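Local coordinates for lumazine-binding protein (Silicibacter pomeroyi DSS-3, PDB 3FKA), which is of unknown function but adopts an NTF2-like fold of the putative lumazine-binding family and may bind a small ligand, at the interface of chains A and B. Numbering follows the deposited sequence. Chains: chain A/B, uncharacterized NTF-2 like protein.

Contact 1: the interface of chains A and B. Residues chain A 35, 104-106; chain B 41-43, 48.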
loop_
_atom_site.group_PDB
_atom_site.type_symbol
_atom_site.label_atom_id
_atom_site.label_comp_id
_atom_site.label_asym_id
_atom_site.label_seq_id
_atom_site.Cartn_x
_atom_site.Cartn_y
_atom_site.Cartn_z
ATOM N N PHE A 35 19.472 -6.601 -8.955
ATOM C CA PHE A 35 20.675 -7.119 -8.316
ATOM C C PHE A 35 20.968 -8.512 -8.891
ATOM O O PHE A 35 20.043 -9.246 -9.307
ATOM C CB PHE A 35 20.547 -7.229 -6.800
ATOM C CG PHE A 35 20.756 -5.949 -6.064
ATOM C CD1 PHE A 35 22.026 -5.450 -5.907
ATOM C CD2 PHE A 35 19.711 -5.312 -5.424
ATOM C CE1 PHE A 35 22.251 -4.272 -5.173
ATOM C CE2 PHE A 35 19.936 -4.163 -4.682
ATOM C CZ PHE A 35 21.204 -3.655 -4.557
ATOM N N LEU A 104 15.968 -1.669 -3.299
ATOM C CA LEU A 104 16.893 -1.031 -2.371
ATOM C C LEU A 104 17.683 0.041 -3.103
ATOM O O LEU A 104 18.172 -0.177 -4.215
ATOM C CB LEU A 104 17.900 -2.047 -1.836
ATOM C CG LEU A 104 18.937 -1.610 -0.818
ATOM C CD1 LEU A 104 18.266 -1.238 0.492
ATOM C CD2 LEU A 104 19.984 -2.738 -0.649
ATOM N N LEU A 105 17.806 1.199 -2.466
ATOM C CA LEU A 105 18.583 2.319 -2.978
ATOM C C LEU A 105 19.993 2.046 -2.507
ATOM O O LEU A 105 20.258 2.155 -1.304
ATOM C CB LEU A 105 18.080 3.667 -2.432
ATOM C CG LEU A 105 18.912 4.901 -2.830
ATOM C CD1 LEU A 105 18.952 5.090 -4.341
ATOM C CD2 LEU A 105 18.344 6.115 -2.150
ATOM N N HIS A 106 20.903 1.727 -3.428
ATOM C CA HIS A 106 22.288 1.400 -3.096
ATOM C C HIS A 106 23.248 2.162 -3.977
ATOM O O HIS A 106 23.150 2.090 -5.199
ATOM C CB HIS A 106 22.526 -0.117 -3.234
ATOM C CG HIS A 106 23.938 -0.538 -2.941
ATOM N ND1 HIS A 106 24.458 -0.535 -1.667
ATOM C CD2 HIS A 106 24.933 -0.978 -3.747
ATOM C CE1 HIS A 106 25.715 -0.931 -1.705
ATOM N NE2 HIS A 106 26.026 -1.217 -2.956
ATOM N N VAL B 41 17.816 -8.796 2.728
ATOM C CA VAL B 41 18.681 -7.755 2.185
ATOM C C VAL B 41 18.453 -6.369 2.758
ATOM O O VAL B 41 17.329 -5.929 2.900
ATOM C CB VAL B 41 18.469 -7.658 0.644
ATOM C CG1 VAL B 41 19.470 -6.716 0.002
ATOM C CG2 VAL B 41 18.536 -9.050 -0.009
ATOM N N GLY B 42 19.528 -5.657 3.045
ATOM C CA GLY B 42 19.414 -4.285 3.526
ATOM C C GLY B 42 20.781 -3.752 3.812
ATOM O O GLY B 42 21.778 -4.454 3.557
ATOM N N HIS B 43 20.826 -2.498 4.261
ATOM C CA HIS B 43 22.072 -1.864 4.672
ATOM C C HIS B 43 22.210 -2.081 6.174
ATOM O O HIS B 43 21.262 -1.859 6.935
ATOM C CB HIS B 43 22.162 -0.388 4.322
ATOM C CG HIS B 43 22.341 -0.146 2.865
ATOM N ND1 HIS B 43 21.382 0.447 2.079
ATOM C CD2 HIS B 43 23.356 -0.487 2.035
ATOM C CE1 HIS B 43 21.814 0.483 0.829
ATOM N NE2 HIS B 43 23.014 -0.066 0.781
ATOM N N LEU B 48 26.016 -3.037 2.217
ATOM C CA LEU B 48 25.016 -3.921 1.666
ATOM C C LEU B 48 25.249 -5.297 2.249
ATOM O O LEU B 48 26.374 -5.820 2.168
ATOM C CB LEU B 48 25.158 -4.013 0.144
ATOM C CG LEU B 48 24.279 -4.972 -0.654
ATOM C CD1 LEU B 48 22.805 -4.630 -0.468
ATOM C CD2 LEU B 48 24.686 -4.943 -2.140
#

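Contact 2: the interface of chains A and B. Residues chain A 83, 85, 102, 113; chain B 85, 100, 102, 116.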
loop_
_atom_site.group_PDB
_atom_site.type_symbol
_atom_site.label_atom_id
_atom_site.label_comp_id
_atom_site.label_asym_id
_atom_site.label_seq_id
_atom_site.Cartn_x
_atom_site.Cartn_y
_atom_site.Cartn_z
ATOM N N ILE A 83 14.431 1.720 1.211
ATOM C CA ILE A 83 13.765 0.556 0.630
ATOM C C ILE A 83 12.403 0.964 0.043
ATOM O O ILE A 83 11.781 1.927 0.502
ATOM C CB ILE A 83 13.624 -0.657 1.631
ATOM C CG1 ILE A 83 12.841 -0.267 2.881
ATOM C CG2 ILE A 83 15.020 -1.206 1.949
ATOM C CD1 ILE A 83 12.418 -1.432 3.772
HETATM N N MSE A 85 8.664 -0.686 -2.208
HETATM C CA MSE A 85 7.754 -1.729 -2.656
HETATM C C MSE A 85 6.969 -1.172 -3.811
HETATM O O MSE A 85 6.508 -0.034 -3.732
HETATM C CB MSE A 85 6.710 -2.069 -1.608
HETATM C CG MSE A 85 7.169 -2.712 -0.435
HETATM SE SE MSE A 85 5.610 -3.309 0.596
HETATM C CE MSE A 85 5.058 -1.673 1.338
ATOM N N THR A 102 10.382 -5.482 -4.711
ATOM C CA THR A 102 10.998 -4.833 -3.534
ATOM C C THR A 102 12.327 -4.319 -4.105
ATOM O O THR A 102 12.982 -4.994 -4.918
ATOM C CB THR A 102 11.138 -5.694 -2.278
ATOM O OG1 THR A 102 11.797 -6.897 -2.635
ATOM C CG2 THR A 102 9.745 -5.993 -1.665
ATOM N N VAL A 113 15.456 -6.162 -5.702
ATOM C CA VAL A 113 15.863 -7.299 -4.879
ATOM C C VAL A 113 15.032 -8.544 -5.145
ATOM O O VAL A 113 15.549 -9.647 -5.236
ATOM C CB VAL A 113 15.780 -6.910 -3.371
ATOM C CG1 VAL A 113 15.999 -8.139 -2.470
ATOM C CG2 VAL A 113 16.774 -5.762 -3.068
HETATM N N MSE B 85 2.514 -8.877 -0.546
HETATM C CA MSE B 85 3.635 -8.056 -0.153
HETATM C C MSE B 85 3.190 -7.362 1.133
HETATM O O MSE B 85 2.076 -6.830 1.184
HETATM C CB MSE B 85 3.996 -7.137 -1.290
HETATM C CG MSE B 85 5.269 -6.441 -1.076
HETATM SE SE MSE B 85 5.767 -5.437 -2.661
HETATM C CE MSE B 85 4.102 -4.461 -3.019
ATOM N N PHE B 100 10.006 -5.161 4.287
ATOM C CA PHE B 100 9.133 -5.315 3.139
ATOM C C PHE B 100 9.329 -6.769 2.712
ATOM O O PHE B 100 10.425 -7.129 2.266
ATOM C CB PHE B 100 9.406 -4.379 1.981
ATOM C CG PHE B 100 9.183 -2.922 2.266
ATOM C CD1 PHE B 100 8.254 -2.460 3.221
ATOM C CD2 PHE B 100 9.785 -1.979 1.449
ATOM C CE1 PHE B 100 8.028 -1.131 3.375
ATOM C CE2 PHE B 100 9.533 -0.661 1.598
ATOM C CZ PHE B 100 8.652 -0.215 2.558
ATOM N N THR B 102 8.024 -10.230 0.439
ATOM C CA THR B 102 7.311 -10.710 -0.757
ATOM C C THR B 102 6.969 -12.142 -0.324
ATOM O O THR B 102 7.821 -12.829 0.280
ATOM C CB THR B 102 8.088 -10.657 -2.079
ATOM O OG1 THR B 102 9.373 -11.266 -1.926
ATOM C CG2 THR B 102 8.263 -9.211 -2.501
ATOM N N VAL B 116 13.283 -7.326 2.527
ATOM C CA VAL B 116 14.211 -6.182 2.428
ATOM C C VAL B 116 13.875 -5.389 3.673
ATOM O O VAL B 116 12.721 -5.410 4.129
ATOM C CB VAL B 116 14.155 -5.300 1.155
ATOM C CG1 VAL B 116 14.574 -6.115 -0.073
ATOM C CG2 VAL B 116 12.798 -4.652 0.974
HETATM O O HOH W 1 11.747 -8.457 -0.361
#

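Contact 1: the interface of chains A and B
At the end of strand 95-106 of chain A, in the beta-sheet that NTF2-like proteins commonly use to pair, A:Leu104 and A:His106 meet B:His43 of strand 38-44 and B:Leu48 of the neighbouring strand 47-52. It is a small example of how one directional bond can be set among hydrocarbon side chains. The imidazole atom ND1 of A:His106 and the imidazole atom NE2 of B:His43 share a hydrogen bond of 2.9 Å, nearly straight at 171°; the coordinates do not show which ring donates. The two imidazoles meet edge to edge, nearly coplanar and not stacked, with CE1 of B:His43 at the rim of the A:His106 ring and in its plane. In A:His106, chi1 of 179° carries the ring away from the backbone N, and chi2 of 72° turns ND1 toward B:His43. The backbone O of A:Leu105 lies at the edge of the B:His43 ring, also in its plane.

B:Leu48 fills the space beside the pair. Its CB comes within 3.6 Å of CE1 of A:His106, while the methyl CD2 lies over one face of the A:His106 ring, toward the rim. The same CD2 touches CE1 of A:Phe35 at 3.9 Å, the two side chains arriving from opposite directions. Its other methyl, CD1, packs tightly on CD2 of A:Leu104, 3.4 Å away. A:Leu104 also leans its CG against CE1 of B:His43 at 3.9 Å. The patch thus joins a polar link to close hydrocarbon packing and probably helps to fix the register of the two subunits in a dimer.

Contact 2: the interface of chains A and B
Strands 83-92, 95-106 and 109-119 of both chains face one another here, A:Ile83 and A:Met85 receiving the ring of B:Phe100 between them. The case illustrates how a flat side chain can be gripped through both faces. CG of A:Met85, a selenomethionine, stands over one face, 3.5 Å from the ring centroid, and CD1 of A:Ile83 covers the opposite face; both are CH-pi contacts shifted toward the rim. The A:Met85 chain bends at its last torsion (chi3 -76°), which brings its terminal CE to 3.6 Å from CE1 of B:Phe100, so that the side chain follows the ring instead of leaving it. A leucine in place of B:Phe100 would probably leave A:Ile83 and A:Met85 without the flat surface that both now press against, and set the A:Met85 side chain freer to turn.

Beside the ring the two selenomethionines lie alongside, pointing opposite ways, with SE of A:Met85 3.6 Å from CG of B:Met85; their first torsions differ, and the pair is not an exact two-fold match. The threonines behave differently: A:Thr102 and B:Thr102 reach toward each other tip to tip, their CG2 methyls 3.6 Å apart. In A:Thr102 the hydroxyl sits between the backbone N and the carbonyl carbon (chi1 52°), leaving the methyl to point at its counterpart. The side chains of B:Val116 and A:Val113 pass each other pointing opposite ways, CG1 against CG1 at 3.4 Å, a tight fit, while CG2 of B:Val116 packs on CB of A:Thr102. Water 1 adds a polar bridge, lying 2.8 Å from the hydroxyl OG1 of A:Thr102 and 3.2 Å from the backbone O of B:Phe100.

About 10 Å separates the C-alpha centres of contact 1 and contact 2, and strand 95-106 of chain A runs through both, giving A:Thr102 to the second and A:Leu104 to the first. On chain B, strands 38-44 and 47-52 serve contact 1, whereas 83-92, 95-106 and 109-119 serve contact 2. The two patches look like neighbouring stretches of one sheet-to-sheet surface, the former containing a direct polar link and the latter mostly apolar. Contact 1 has a twin with the chains exchanged, whereas contact 2 reaches the region near the two-fold axis, where A:Thr102 and B:Thr102 meet. This fits a dimer, although the deposited assembly holds four copies.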